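Long-range contacts in mandelate racemase/muconate lactonizing enzyme, C-terminal domain protein (PDB 4DWD), which binds divalent metal ions and, as a member of the enolase superfamily, may act as a magnesium-dependent hydro-lyase: residues A10-M15 against M22-F27; P61-Q66 against V73-M78; R333-N338 against D362-R367. One frame throughout, in Å; residues are numbered along the deposited sequence.

Contact 1 of 3, residues A10-M15 against M22-F27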
ATOM      1  N   ALA B  10     -28.970 -14.955 -36.648  1.00 12.46           N
ATOM      2  CA  ALA B  10     -28.000 -13.861 -36.582  1.00 11.03           C
ATOM      3  C   ALA B  10     -28.135 -13.026 -37.856  1.00 11.60           C
ATOM      4  O   ALA B  10     -27.955 -13.547 -38.959  1.00 12.58           O
ATOM      5  CB  ALA B  10     -26.584 -14.422 -36.454  1.00 10.86           C
ATOM      6  N   LEU B  11     -28.456 -11.742 -37.702  1.00 10.36           N
ATOM      7  CA  LEU B  11     -28.829 -10.883 -38.824  1.00 11.33           C
ATOM      8  C   LEU B  11     -27.964  -9.626 -38.906  1.00 11.30           C
ATOM      9  O   LEU B  11     -27.854  -8.862 -37.943  1.00 12.35           O
ATOM     10  CB  LEU B  11     -30.297 -10.462 -38.678  1.00 12.38           C
ATOM     11  CG  LEU B  11     -31.353 -11.572 -38.583  1.00 13.44           C
ATOM     12  CD1 LEU B  11     -32.724 -10.969 -38.335  1.00 15.83           C
ATOM     13  CD2 LEU B  11     -31.352 -12.452 -39.826  1.00 17.62           C
ATOM     14  N   SER B  12     -27.355  -9.419 -40.073  1.00 11.36           N
ATOM     15  CA  SER B  12     -26.642  -8.191 -40.383  1.00 11.82           C
ATOM     16  C   SER B  12     -27.616  -7.322 -41.176  1.00 12.40           C
ATOM     17  O   SER B  12     -28.083  -7.731 -42.249  1.00 12.83           O
ATOM     18  CB  SER B  12     -25.383  -8.496 -41.203  1.00 12.97           C
ATOM     19  OG  SER B  12     -24.783  -7.311 -41.707  1.00 13.85           O
ATOM     20  N   VAL B  13     -27.930  -6.142 -40.646  1.00 11.59           N
ATOM     21  CA  VAL B  13     -29.022  -5.319 -41.173  1.00 11.98           C
ATOM     22  C   VAL B  13     -28.555  -3.923 -41.590  1.00 13.11           C
ATOM     23  O   VAL B  13     -27.935  -3.205 -40.800  1.00 13.42           O
ATOM     24  CB  VAL B  13     -30.165  -5.215 -40.133  1.00 12.29           C
ATOM     25  CG1 VAL B  13     -31.340  -4.398 -40.668  1.00 13.58           C
ATOM     26  CG2 VAL B  13     -30.638  -6.609 -39.718  1.00 13.98           C
ATOM     27  N   ALA B  14     -28.852  -3.551 -42.837  1.00 13.56           N
ATOM     28  CA  ALA B  14     -28.594  -2.212 -43.359  1.00 13.97           C
ATOM     29  C   ALA B  14     -29.565  -1.226 -42.716  1.00 14.52           C
ATOM     30  O   ALA B  14     -30.779  -1.428 -42.770  1.00 15.05           O
ATOM     31  CB  ALA B  14     -28.737  -2.202 -44.876  1.00 15.59           C
HETATM   32  N   MSE B  15     -29.034  -0.168 -42.099  1.00 14.66           N
HETATM   33  CA  MSE B  15     -29.863   0.760 -41.312  1.00 14.76           C
HETATM   34  C   MSE B  15     -29.991   2.118 -41.957  1.00 16.82           C
HETATM   35  O   MSE B  15     -29.041   2.626 -42.560  1.00 17.18           O
HETATM   36  CB  MSE B  15     -29.207   0.932 -39.942  1.00 14.57           C
HETATM   37  CG  MSE B  15     -29.198  -0.377 -39.150  1.00 14.19           C
HETATM   38 SE   MSE B  15     -30.963  -0.870 -38.442  1.00 15.81          SE
HETATM   39  CE  MSE B  15     -31.027   0.369 -36.919  1.00 17.26           C
HETATM   40  N   MSE B  22     -21.369   1.869 -38.742  1.00 34.24           N
HETATM   41  CA  MSE B  22     -22.521   2.738 -38.503  1.00 33.42           C
HETATM   42  C   MSE B  22     -23.645   2.472 -39.485  1.00 31.50           C
HETATM   43  O   MSE B  22     -24.817   2.518 -39.097  1.00 31.25           O
HETATM   44  CB  MSE B  22     -22.035   4.198 -38.447  1.00 34.72           C
HETATM   45  CG  MSE B  22     -22.966   5.225 -39.091  1.00 40.60           C
HETATM   46 SE   MSE B  22     -23.829   6.411 -37.761  1.00 67.74          SE
HETATM   47  CE  MSE B  22     -23.272   5.560 -36.064  1.00 36.43           C
ATOM     48  N   PRO B  23     -23.320   2.185 -40.766  1.00 31.88           N
ATOM     49  CA  PRO B  23     -24.420   1.917 -41.697  1.00 29.09           C
ATOM     50  C   PRO B  23     -25.103   0.560 -41.497  1.00 26.96           C
ATOM     51  O   PRO B  23     -26.233   0.393 -41.958  1.00 25.50           O
ATOM     52  CB  PRO B  23     -23.746   1.985 -43.072  1.00 27.68           C
ATOM     53  CG  PRO B  23     -22.321   1.643 -42.805  1.00 31.80           C
ATOM     54  CD  PRO B  23     -22.018   2.239 -41.463  1.00 33.17           C
ATOM     55  N   THR B  24     -24.436  -0.399 -40.847  1.00 24.76           N
ATOM     56  CA  THR B  24     -25.079  -1.697 -40.555  1.00 18.08           C
ATOM     57  C   THR B  24     -25.027  -2.089 -39.086  1.00 18.45           C
ATOM     58  O   THR B  24     -24.098  -1.735 -38.357  1.00 19.39           O
ATOM     59  CB  THR B  24     -24.592  -2.892 -41.426  1.00 16.45           C
ATOM     60  OG1 THR B  24     -23.336  -3.382 -40.944  1.00 21.83           O
ATOM     61  CG2 THR B  24     -24.485  -2.517 -42.900  1.00 20.96           C
ATOM     62  N   SER B  25     -26.049  -2.826 -38.684  1.00 12.64           N
ATOM     63  CA  SER B  25     -26.227  -3.270 -37.320  1.00 11.54           C
ATOM     64  C   SER B  25     -26.266  -4.791 -37.248  1.00 11.50           C
ATOM     65  O   SER B  25     -26.338  -5.485 -38.280  1.00 11.71           O
ATOM     66  CB  SER B  25     -27.492  -2.649 -36.731  1.00 12.98           C
ATOM     67  OG  SER B  25     -27.322  -1.248 -36.618  1.00 13.17           O
ATOM     68  N   ALA B  26     -26.181  -5.290 -36.022  1.00 10.79           N
ATOM     69  CA  ALA B  26     -26.077  -6.714 -35.767  1.00 10.68           C
ATOM     70  C   ALA B  26     -27.134  -7.142 -34.747  1.00 10.38           C
ATOM     71  O   ALA B  26     -27.069  -6.781 -33.558  1.00 10.34           O
ATOM     72  CB  ALA B  26     -24.675  -7.049 -35.281  1.00 10.69           C
ATOM     73  N   PHE B  27     -28.114  -7.911 -35.222  1.00 10.68           N
ATOM     74  CA  PHE B  27     -29.236  -8.317 -34.383  1.00 10.93           C
ATOM     75  C   PHE B  27     -29.316  -9.820 -34.257  1.00 10.90           C
ATOM     76  O   PHE B  27     -28.836 -10.554 -35.126  1.00 11.53           O
ATOM     77  CB  PHE B  27     -30.561  -7.758 -34.929  1.00 11.72           C
ATOM     78  CG  PHE B  27     -30.602  -6.256 -34.994  1.00 11.11           C
ATOM     79  CD1 PHE B  27     -30.589  -5.500 -33.826  1.00 11.27           C
ATOM     80  CD2 PHE B  27     -30.639  -5.595 -36.225  1.00 12.11           C
ATOM     81  CE1 PHE B  27     -30.632  -4.112 -33.879  1.00 11.08           C
ATOM     82  CE2 PHE B  27     -30.668  -4.205 -36.288  1.00 13.18           C
ATOM     83  CZ  PHE B  27     -30.658  -3.464 -35.107  1.00 12.69           C
TER
HETATM   84  O   HOH W   1     -24.025  -5.759 -39.634  1.00 15.63           O
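Pro-23 meets Met-15 through the backbone: the N of Met-15 donates to the O of Pro-23 at 2.9 Å. The next residue, Thr-24, faces Ala-14 as a non-hydrogen-bonded pair. Its OG1 sits between its own N and carbonyl carbon (chi1 79°), where it donates to a water at 2.8 Å. Ser-12 OG donates to the same water at 2.7 Å, and that water donates in turn to Ser-25 O, also at 2.7 Å. Ser-12 OG and Thr-24 OG1, 4.3 Å apart, are thus bridged by this one molecule.

Ser-25 and Val-13 form a hydrogen-bonded pair and exchange two backbone hydrogen bonds. Ser-25 O therefore accepts from both Val-13 N and the water, while its OG packs against Met-15 CG at 3.3 Å. This register, with strand axes 155° apart, is that of an antiparallel beta hairpin, built from strands 5-14 and 24-32 of the N-terminal capping domain of the enolase superfamily.

Ala-26 lies opposite Ser-12, and its CA-H points at Leu-11 O. Leu-52 of helix 49-63 packs on the side chains of both Ser-12 and Ala-26.

Phe-27 pairs with Leu-11 by two backbone bonds, and its ring lies on the face shared with Leu-11, Val-13 and Ser-25, opposite Ser-12 and Ala-26. Val-13 crosses it at about a right angle, CG2 reaching CD2 of Phe-27 at 3.6 Å near the plane of the ring. The selenomethionine Met-15, bent at chi2 and chi3, meets the ring tip to tip: SE is 4.0 Å from CE2 of Phe-27 and 88° off the ring normal, a Met-aromatic contact made at the edge.

Contact 2 of 3, residues P61-Q66 against V73-M78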
ATOM      1  N   PRO B  61     -26.690 -23.374 -31.944  1.00 15.46           N
ATOM      2  CA  PRO B  61     -26.967 -24.816 -31.843  1.00 17.19           C
ATOM      3  C   PRO B  61     -27.182 -25.266 -30.403  1.00 16.82           C
ATOM      4  O   PRO B  61     -27.899 -26.232 -30.164  1.00 20.55           O
ATOM      5  CB  PRO B  61     -25.701 -25.475 -32.414  1.00 19.71           C
ATOM      6  CG  PRO B  61     -25.032 -24.424 -33.223  1.00 20.94           C
ATOM      7  CD  PRO B  61     -25.404 -23.102 -32.621  1.00 15.55           C
ATOM      8  N   PHE B  62     -26.581 -24.563 -29.450  1.00 16.66           N
ATOM      9  CA  PHE B  62     -26.728 -24.909 -28.041  1.00 16.60           C
ATOM     10  C   PHE B  62     -28.061 -24.439 -27.454  1.00 17.76           C
ATOM     11  O   PHE B  62     -28.675 -25.144 -26.662  1.00 19.19           O
ATOM     12  CB  PHE B  62     -25.559 -24.346 -27.232  1.00 18.21           C
ATOM     13  CG  PHE B  62     -25.731 -24.487 -25.748  1.00 19.62           C
ATOM     14  CD1 PHE B  62     -25.500 -25.711 -25.123  1.00 23.92           C
ATOM     15  CD2 PHE B  62     -26.141 -23.398 -24.971  1.00 20.65           C
ATOM     16  CE1 PHE B  62     -25.666 -25.850 -23.753  1.00 26.05           C
ATOM     17  CE2 PHE B  62     -26.300 -23.531 -23.597  1.00 21.81           C
ATOM     18  CZ  PHE B  62     -26.068 -24.759 -22.991  1.00 25.95           C
ATOM     19  N   LEU B  63     -28.503 -23.243 -27.835  1.00 14.65           N
ATOM     20  CA  LEU B  63     -29.751 -22.695 -27.307  1.00 14.73           C
ATOM     21  C   LEU B  63     -31.010 -23.339 -27.860  1.00 15.53           C
ATOM     22  O   LEU B  63     -32.024 -23.398 -27.178  1.00 14.79           O
ATOM     23  CB  LEU B  63     -29.831 -21.195 -27.578  1.00 14.92           C
ATOM     24  CG  LEU B  63     -28.806 -20.305 -26.890  1.00 14.00           C
ATOM     25  CD1 LEU B  63     -29.074 -18.861 -27.297  1.00 14.45           C
ATOM     26  CD2 LEU B  63     -28.904 -20.465 -25.378  1.00 14.20           C
ATOM     27  N   GLU B  64     -30.950 -23.784 -29.111  1.00 15.16           N
ATOM     28  CA  GLU B  64     -32.142 -24.339 -29.757  1.00 15.63           C
ATOM     29  C   GLU B  64     -32.558 -25.612 -29.008  1.00 14.85           C
ATOM     30  O   GLU B  64     -31.729 -26.487 -28.763  1.00 17.27           O
ATOM     31  CB  GLU B  64     -31.912 -24.516 -31.269  1.00 19.66           C
ATOM     32  CG  GLU B  64     -31.901 -23.162 -31.998  1.00 19.60           C
ATOM     33  CD  GLU B  64     -31.385 -23.206 -33.428  1.00 22.93           C
ATOM     34  OE1 GLU B  64     -30.939 -24.282 -33.882  1.00 25.68           O
ATOM     35  OE2 GLU B  64     -31.431 -22.153 -34.107  1.00 21.51           O
ATOM     36  N   GLY B  65     -33.824 -25.666 -28.593  1.00 14.29           N
ATOM     37  CA  GLY B  65     -34.379 -26.777 -27.808  1.00 15.61           C
ATOM     38  C   GLY B  65     -34.359 -26.565 -26.302  1.00 15.41           C
ATOM     39  O   GLY B  65     -34.884 -27.385 -25.540  1.00 15.97           O
ATOM     40  N   GLN B  66     -33.759 -25.460 -25.867  1.00 14.87           N
ATOM     41  CA  GLN B  66     -33.630 -25.174 -24.436  1.00 14.09           C
ATOM     42  C   GLN B  66     -34.720 -24.215 -23.942  1.00 14.34           C
ATOM     43  O   GLN B  66     -35.430 -23.601 -24.737  1.00 15.85           O
ATOM     44  CB  GLN B  66     -32.237 -24.613 -24.129  1.00 15.07           C
ATOM     45  CG  GLN B  66     -31.100 -25.582 -24.431  1.00 15.61           C
ATOM     46  CD  GLN B  66     -31.161 -26.822 -23.566  1.00 16.70           C
ATOM     47  OE1 GLN B  66     -31.207 -26.730 -22.345  1.00 18.64           O
ATOM     48  NE2 GLN B  66     -31.143 -27.986 -24.196  1.00 18.94           N
ATOM     49  N   VAL B  73     -28.285 -19.625 -16.725  1.00 11.84           N
ATOM     50  CA  VAL B  73     -27.524 -20.869 -16.761  1.00 12.76           C
ATOM     51  C   VAL B  73     -27.059 -21.155 -18.195  1.00 12.42           C
ATOM     52  O   VAL B  73     -25.907 -21.514 -18.420  1.00 13.39           O
ATOM     53  CB  VAL B  73     -28.328 -22.052 -16.200  1.00 13.45           C
ATOM     54  CG1 VAL B  73     -27.557 -23.359 -16.336  1.00 14.27           C
ATOM     55  CG2 VAL B  73     -28.673 -21.801 -14.748  1.00 15.23           C
ATOM     56  N   LEU B  74     -27.948 -20.977 -19.173  1.00 11.99           N
ATOM     57  CA  LEU B  74     -27.564 -21.256 -20.561  1.00 11.35           C
ATOM     58  C   LEU B  74     -26.418 -20.371 -21.022  1.00 11.79           C
ATOM     59  O   LEU B  74     -25.449 -20.861 -21.602  1.00 11.63           O
ATOM     60  CB  LEU B  74     -28.750 -21.073 -21.509  1.00 11.65           C
ATOM     61  CG  LEU B  74     -29.889 -22.068 -21.359  1.00 12.66           C
ATOM     62  CD1 LEU B  74     -31.134 -21.568 -22.082  1.00 13.63           C
ATOM     63  CD2 LEU B  74     -29.463 -23.436 -21.885  1.00 15.00           C
ATOM     64  N   LEU B  75     -26.521 -19.073 -20.768  1.00 11.77           N
ATOM     65  CA  LEU B  75     -25.516 -18.149 -21.282  1.00 11.85           C
ATOM     66  C   LEU B  75     -24.234 -18.118 -20.451  1.00 12.19           C
ATOM     67  O   LEU B  75     -23.166 -17.852 -20.983  1.00 13.27           O
ATOM     68  CB  LEU B  75     -26.100 -16.754 -21.518  1.00 11.79           C
ATOM     69  CG  LEU B  75     -27.190 -16.758 -22.599  1.00 11.71           C
ATOM     70  CD1 LEU B  75     -27.782 -15.363 -22.644  1.00 11.91           C
ATOM     71  CD2 LEU B  75     -26.663 -17.175 -23.972  1.00 13.99           C
ATOM     72  N   ASP B  76     -24.319 -18.428 -19.158  1.00 12.40           N
ATOM     73  CA  ASP B  76     -23.086 -18.564 -18.383  1.00 13.19           C
ATOM     74  C   ASP B  76     -22.353 -19.850 -18.754  1.00 13.06           C
ATOM     75  O   ASP B  76     -21.114 -19.869 -18.778  1.00 12.97           O
ATOM     76  CB  ASP B  76     -23.345 -18.473 -16.869  1.00 13.85           C
ATOM     77  CG  ASP B  76     -23.791 -17.087 -16.433  1.00 17.09           C
ATOM     78  OD1 ASP B  76     -23.834 -16.158 -17.278  1.00 20.42           O
ATOM     79  OD2 ASP B  76     -24.092 -16.928 -15.234  1.00 20.14           O
ATOM     80  N   ARG B  77     -23.099 -20.918 -19.065  1.00 12.34           N
ATOM     81  CA  ARG B  77     -22.457 -22.110 -19.633  1.00 12.44           C
ATOM     82  C   ARG B  77     -21.762 -21.752 -20.949  1.00 13.66           C
ATOM     83  O   ARG B  77     -20.623 -22.140 -21.170  1.00 15.71           O
ATOM     84  CB  ARG B  77     -23.434 -23.271 -19.835  1.00 15.56           C
ATOM     85  CG  ARG B  77     -22.726 -24.585 -20.144  1.00 21.45           C
ATOM     86  CD  ARG B  77     -23.689 -25.749 -20.306  1.00 26.65           C
ATOM     87  NE  ARG B  77     -24.656 -25.852 -19.211  1.00 31.02           N
ATOM     88  CZ  ARG B  77     -24.421 -26.405 -18.021  1.00 29.88           C
ATOM     89  NH1 ARG B  77     -25.394 -26.445 -17.118  1.00 32.93           N
ATOM     90  NH2 ARG B  77     -23.227 -26.913 -17.721  1.00 28.41           N
HETATM   91  N   MSE B  78     -22.441 -20.988 -21.806  1.00 13.80           N
HETATM   92  CA  MSE B  78     -21.860 -20.598 -23.097  1.00 15.00           C
HETATM   93  C   MSE B  78     -20.636 -19.735 -22.900  1.00 14.21           C
HETATM   94  O   MSE B  78     -19.648 -19.877 -23.620  1.00 15.00           O
HETATM   95  CB  MSE B  78     -22.844 -19.836 -23.982  1.00 15.73           C
HETATM   96  CG  MSE B  78     -23.848 -20.710 -24.713  1.00 19.33           C
HETATM   97 SE   MSE B  78     -22.995 -22.055 -25.866  1.00 23.59          SE
HETATM   98  CE  MSE B  78     -21.442 -21.180 -26.633  1.00 17.57           C
TER
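Phe-62 holds CG anti to its backbone N (chi1 172°), which directs the ring out of the last turn of helix 49-63 toward Met-78 and Leu-74 on helix 71-81. Met-78, a selenomethionine, has CG anti to its carbonyl carbon and then bends at chi2 and chi3, so that it runs past Phe-62 in the opposite direction. Its SE lies 3.5 Å from Phe-62 CD2 and 4.2 Å from the ring centroid. At 39° off the ring normal, this Met-aromatic contact is oblique.

Further out along the ring, Phe-62 CE2 touches Leu-74 CD2 at 3.6 Å and approaches Leu-74 O at 3.4 Å. That carbonyl also accepts the helical bond from Met-78 N. Phe-62 CZ touches Arg-77 CD at 3.7 Å, the two side chains crossing at about a right angle. Arg-77 also packs on Trp-122 of a second subunit and Thr-168 of a third.

Leu-74 is flanked by Leu-63 CD2, 3.9 Å from its CB, and Gln-66 CG, 3.7 Å from its CD2. A type II turn from Leu-63 to Gln-66 brings both to the same leucine. The C-terminal end of helix 49-63 and this turn are thereby packed against helix 71-81, all within the N-terminal capping domain.

With no polar bond linking the two segments, van der Waals packing, including the selenium-to-ring contact, holds them together.

Contact 3 of 3, residues R333-N338 against D362-R367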
ATOM      1  N   ARG B 333     -34.975   4.257 -37.876  1.00 14.36           N
ATOM      2  CA  ARG B 333     -35.987   4.040 -38.899  1.00 14.16           C
ATOM      3  C   ARG B 333     -35.292   3.730 -40.240  1.00 14.81           C
ATOM      4  O   ARG B 333     -34.200   4.246 -40.503  1.00 16.18           O
ATOM      5  CB  ARG B 333     -36.866   5.290 -39.022  1.00 16.19           C
ATOM      6  CG  ARG B 333     -37.604   5.652 -37.743  1.00 20.19           C
ATOM      7  CD  ARG B 333     -38.432   6.916 -37.920  1.00 22.18           C
ATOM      8  NE  ARG B 333     -39.031   7.355 -36.656  1.00 24.49           N
ATOM      9  CZ  ARG B 333     -40.233   6.978 -36.221  1.00 26.23           C
ATOM     10  NH1 ARG B 333     -40.981   6.150 -36.942  1.00 27.15           N
ATOM     11  NH2 ARG B 333     -40.690   7.428 -35.063  1.00 29.76           N
ATOM     12  N   PRO B 334     -35.927   2.919 -41.112  1.00 14.31           N
ATOM     13  CA  PRO B 334     -37.277   2.365 -41.006  1.00 14.07           C
ATOM     14  C   PRO B 334     -37.359   0.958 -40.418  1.00 14.15           C
ATOM     15  O   PRO B 334     -38.459   0.394 -40.350  1.00 15.97           O
ATOM     16  CB  PRO B 334     -37.729   2.333 -42.463  1.00 16.12           C
ATOM     17  CG  PRO B 334     -36.481   2.022 -43.215  1.00 16.00           C
ATOM     18  CD  PRO B 334     -35.342   2.655 -42.442  1.00 14.81           C
ATOM     19  N   VAL B 335     -36.232   0.385 -39.996  1.00 13.17           N
ATOM     20  CA  VAL B 335     -36.255  -0.985 -39.470  1.00 13.53           C
ATOM     21  C   VAL B 335     -37.133  -1.099 -38.230  1.00 13.74           C
ATOM     22  O   VAL B 335     -37.841  -2.093 -38.057  1.00 13.93           O
ATOM     23  CB  VAL B 335     -34.834  -1.524 -39.218  1.00 14.03           C
ATOM     24  CG1 VAL B 335     -34.860  -2.822 -38.411  1.00 14.25           C
ATOM     25  CG2 VAL B 335     -34.155  -1.753 -40.562  1.00 15.10           C
ATOM     26  N   PHE B 336     -37.080  -0.082 -37.373  1.00 13.73           N
ATOM     27  CA  PHE B 336     -37.919  -0.037 -36.180  1.00 13.25           C
ATOM     28  C   PHE B 336     -38.981   1.038 -36.297  1.00 13.99           C
ATOM     29  O   PHE B 336     -38.750   2.079 -36.904  1.00 15.19           O
ATOM     30  CB  PHE B 336     -37.062   0.200 -34.930  1.00 13.27           C
ATOM     31  CG  PHE B 336     -36.023  -0.855 -34.711  1.00 13.78           C
ATOM     32  CD1 PHE B 336     -36.382  -2.155 -34.367  1.00 15.66           C
ATOM     33  CD2 PHE B 336     -34.678  -0.555 -34.902  1.00 14.61           C
ATOM     34  CE1 PHE B 336     -35.410  -3.130 -34.182  1.00 15.74           C
ATOM     35  CE2 PHE B 336     -33.705  -1.521 -34.718  1.00 14.02           C
ATOM     36  CZ  PHE B 336     -34.074  -2.815 -34.368  1.00 13.93           C
ATOM     37  N   ARG B 337     -40.161   0.774 -35.735  1.00 13.48           N
ATOM     38  CA  ARG B 337     -41.258   1.747 -35.783  1.00 14.65           C
ATOM     39  C   ARG B 337     -41.199   2.756 -34.635  1.00 14.80           C
ATOM     40  O   ARG B 337     -41.727   3.858 -34.757  1.00 17.13           O
ATOM     41  CB  ARG B 337     -42.606   1.032 -35.800  1.00 16.95           C
ATOM     42  CG  ARG B 337     -42.785   0.154 -37.024  1.00 21.49           C
ATOM     43  CD  ARG B 337     -44.246  -0.190 -37.248  1.00 22.28           C
ATOM     44  NE  ARG B 337     -44.424  -1.363 -38.105  1.00 27.36           N
ATOM     45  CZ  ARG B 337     -44.498  -1.334 -39.434  1.00 27.10           C
ATOM     46  NH1 ARG B 337     -44.666  -2.465 -40.109  1.00 28.63           N
ATOM     47  NH2 ARG B 337     -44.396  -0.186 -40.095  1.00 26.71           N
ATOM     48  N   ASN B 338     -40.548   2.384 -33.530  1.00 13.58           N
ATOM     49  CA  ASN B 338     -40.485   3.235 -32.351  1.00 14.51           C
ATOM     50  C   ASN B 338     -39.080   3.352 -31.745  1.00 14.50           C
ATOM     51  O   ASN B 338     -38.919   3.208 -30.534  1.00 15.44           O
ATOM     52  CB  ASN B 338     -41.480   2.759 -31.285  1.00 15.17           C
ATOM     53  CG  ASN B 338     -41.170   1.365 -30.769  1.00 15.18           C
ATOM     54  OD1 ASN B 338     -40.468   0.587 -31.417  1.00 14.64           O
ATOM     55  ND2 ASN B 338     -41.696   1.050 -29.602  1.00 15.09           N
ATOM     56  N   ASP B 362     -41.149  -6.155 -42.870  1.00 22.86           N
ATOM     57  CA  ASP B 362     -40.859  -6.130 -44.285  1.00 25.09           C
ATOM     58  C   ASP B 362     -39.612  -5.304 -44.579  1.00 21.51           C
ATOM     59  O   ASP B 362     -38.793  -5.702 -45.411  1.00 23.36           O
ATOM     60  CB  ASP B 362     -42.101  -5.679 -45.050  1.00 30.73           C
ATOM     61  CG  ASP B 362     -43.319  -6.534 -44.703  1.00 35.03           C
ATOM     62  OD1 ASP B 362     -43.243  -7.780 -44.846  1.00 33.61           O
ATOM     63  OD2 ASP B 362     -44.336  -5.977 -44.247  1.00 43.74           O
ATOM     64  N   GLU B 363     -39.443  -4.192 -43.861  1.00 19.71           N
ATOM     65  CA  GLU B 363     -38.221  -3.408 -43.965  1.00 20.30           C
ATOM     66  C   GLU B 363     -37.049  -4.251 -43.491  1.00 19.54           C
ATOM     67  O   GLU B 363     -36.016  -4.316 -44.159  1.00 18.40           O
ATOM     68  CB  GLU B 363     -38.301  -2.108 -43.157  1.00 19.80           C
ATOM     69  CG  GLU B 363     -39.025  -0.969 -43.867  1.00 20.40           C
ATOM     70  CD  GLU B 363     -38.305  -0.473 -45.113  1.00 21.21           C
ATOM     71  OE1 GLU B 363     -37.109  -0.770 -45.311  1.00 20.64           O
ATOM     72  OE2 GLU B 363     -38.950   0.228 -45.912  1.00 31.46           O
ATOM     73  N   LEU B 364     -37.214  -4.909 -42.347  1.00 18.18           N
ATOM     74  CA  LEU B 364     -36.162  -5.775 -41.837  1.00 18.94           C
ATOM     75  C   LEU B 364     -35.769  -6.813 -42.880  1.00 19.53           C
ATOM     76  O   LEU B 364     -34.593  -6.952 -43.199  1.00 19.49           O
ATOM     77  CB  LEU B 364     -36.618  -6.485 -40.569  1.00 19.62           C
ATOM     78  CG  LEU B 364     -35.577  -7.510 -40.119  1.00 21.35           C
ATOM     79  CD1 LEU B 364     -34.462  -6.811 -39.363  1.00 18.80           C
ATOM     80  CD2 LEU B 364     -36.218  -8.623 -39.322  1.00 24.06           C
ATOM     81  N   ALA B 365     -36.760  -7.547 -43.389  1.00 20.37           N
ATOM     82  CA  ALA B 365     -36.523  -8.587 -44.387  1.00 21.87           C
ATOM     83  C   ALA B 365     -35.710  -8.063 -45.566  1.00 19.80           C
ATOM     84  O   ALA B 365     -34.745  -8.707 -45.985  1.00 23.62           O
ATOM     85  CB  ALA B 365     -37.834  -9.206 -44.853  1.00 22.97           C
ATOM     86  N   SER B 366     -36.069  -6.881 -46.064  1.00 19.37           N
ATOM     87  CA  SER B 366     -35.419  -6.301 -47.243  1.00 19.99           C
ATOM     88  C   SER B 366     -33.989  -5.835 -46.986  1.00 20.32           C
ATOM     89  O   SER B 366     -33.221  -5.648 -47.933  1.00 19.83           O
ATOM     90  CB  SER B 366     -36.243  -5.135 -47.788  1.00 22.60           C
ATOM     91  OG  SER B 366     -36.101  -3.995 -46.964  1.00 24.97           O
ATOM     92  N   ARG B 367     -33.643  -5.645 -45.711  1.00 17.38           N
ATOM     93  CA  ARG B 367     -32.341  -5.082 -45.319  1.00 18.59           C
ATOM     94  C   ARG B 367     -31.431  -6.084 -44.606  1.00 17.90           C
ATOM     95  O   ARG B 367     -30.273  -5.767 -44.292  1.00 14.91           O
ATOM     96  CB  ARG B 367     -32.541  -3.850 -44.426  1.00 15.36           C
ATOM     97  CG  ARG B 367     -33.117  -2.640 -45.157  1.00 15.54           C
ATOM     98  CD  ARG B 367     -33.798  -1.696 -44.179  1.00 15.73           C
ATOM     99  NE  ARG B 367     -34.214  -0.452 -44.821  1.00 17.60           N
ATOM    100  CZ  ARG B 367     -33.479   0.659 -44.861  1.00 16.53           C
ATOM    101  NH1 ARG B 367     -32.273   0.697 -44.297  1.00 16.17           N
ATOM    102  NH2 ARG B 367     -33.948   1.735 -45.484  1.00 16.97           N
TER
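Pro-334 packs on the guanidinium of Arg-367. The proline, preceded by a cis peptide bond, lies over one face of that group, with Pro-334 CD 3.5 Å above the guanidinium plane and offset toward the rim. Its CG comes to 3.4 Å from Arg-367 NH2 and 3.5 Å from Glu-363 OE1, so the ring touches both members of an ion pair.

Val-335 packs on aliphatic carbons. Its CG2 meets the CD methylene of Arg-367 at 3.6 Å, while CG1, anti to the backbone N (chi1 168°), approaches Leu-364 CD1 at 4.1 Å.

Within the two segments, the side-chain polar bonds are intrahelical. Arg-367 NE donates to Glu-363 OE1 at 3.0 Å in a salt bridge, with OE1 close to the guanidinium plane and an N-H...O angle of 153°. Arg-367 NH1 also reaches the carbonyls of Gly-16 and Ala-14, and together these bonds probably help fix the guanidinium against the proline. An alanine at Arg-367 would probably leave Glu-363 without its charged mate, take away the guanidinium that Pro-334 CG and CD pack on, and deprive those two carbonyls of a donor.

Around this contact, Val-335, Leu-364 and Arg-367 all touch Val-13 of strand 5-14. The loop 333-338 is tied by backbone bonds to Asp-360 and Val-358, just ahead of helix 361-367, which leads directly into strand 368-372 beside strand 5-14.

In the fold
Contacts 1 and 3 adjoin, their centres about 11 Å apart: Ala-14 N lies 3.0 Å from Arg-367 O, a probable hydrogen bond, and Phe-27 CZ touches Phe-336 CZ at 3.6 Å. The centre of contact 2 is about 23 Å from that of contact 1 and 28 Å from that of contact 3, though helix 49-63, ending in it, packs on the hairpin. Calcium ligands seen in a structure of this protein, with no ion on this chain here, include Val-359 and Glu-361, whose side chains are about 4 Å from Leu-364's and about 8 Å from those of Phe-27 and Leu-11 respectively. Glu-64, another, lies in segment 61-66 without touching 73-78. Asp-197, Glu-223 and Glu-249, outside these segments, are consistent with the superfamily's barrel active site.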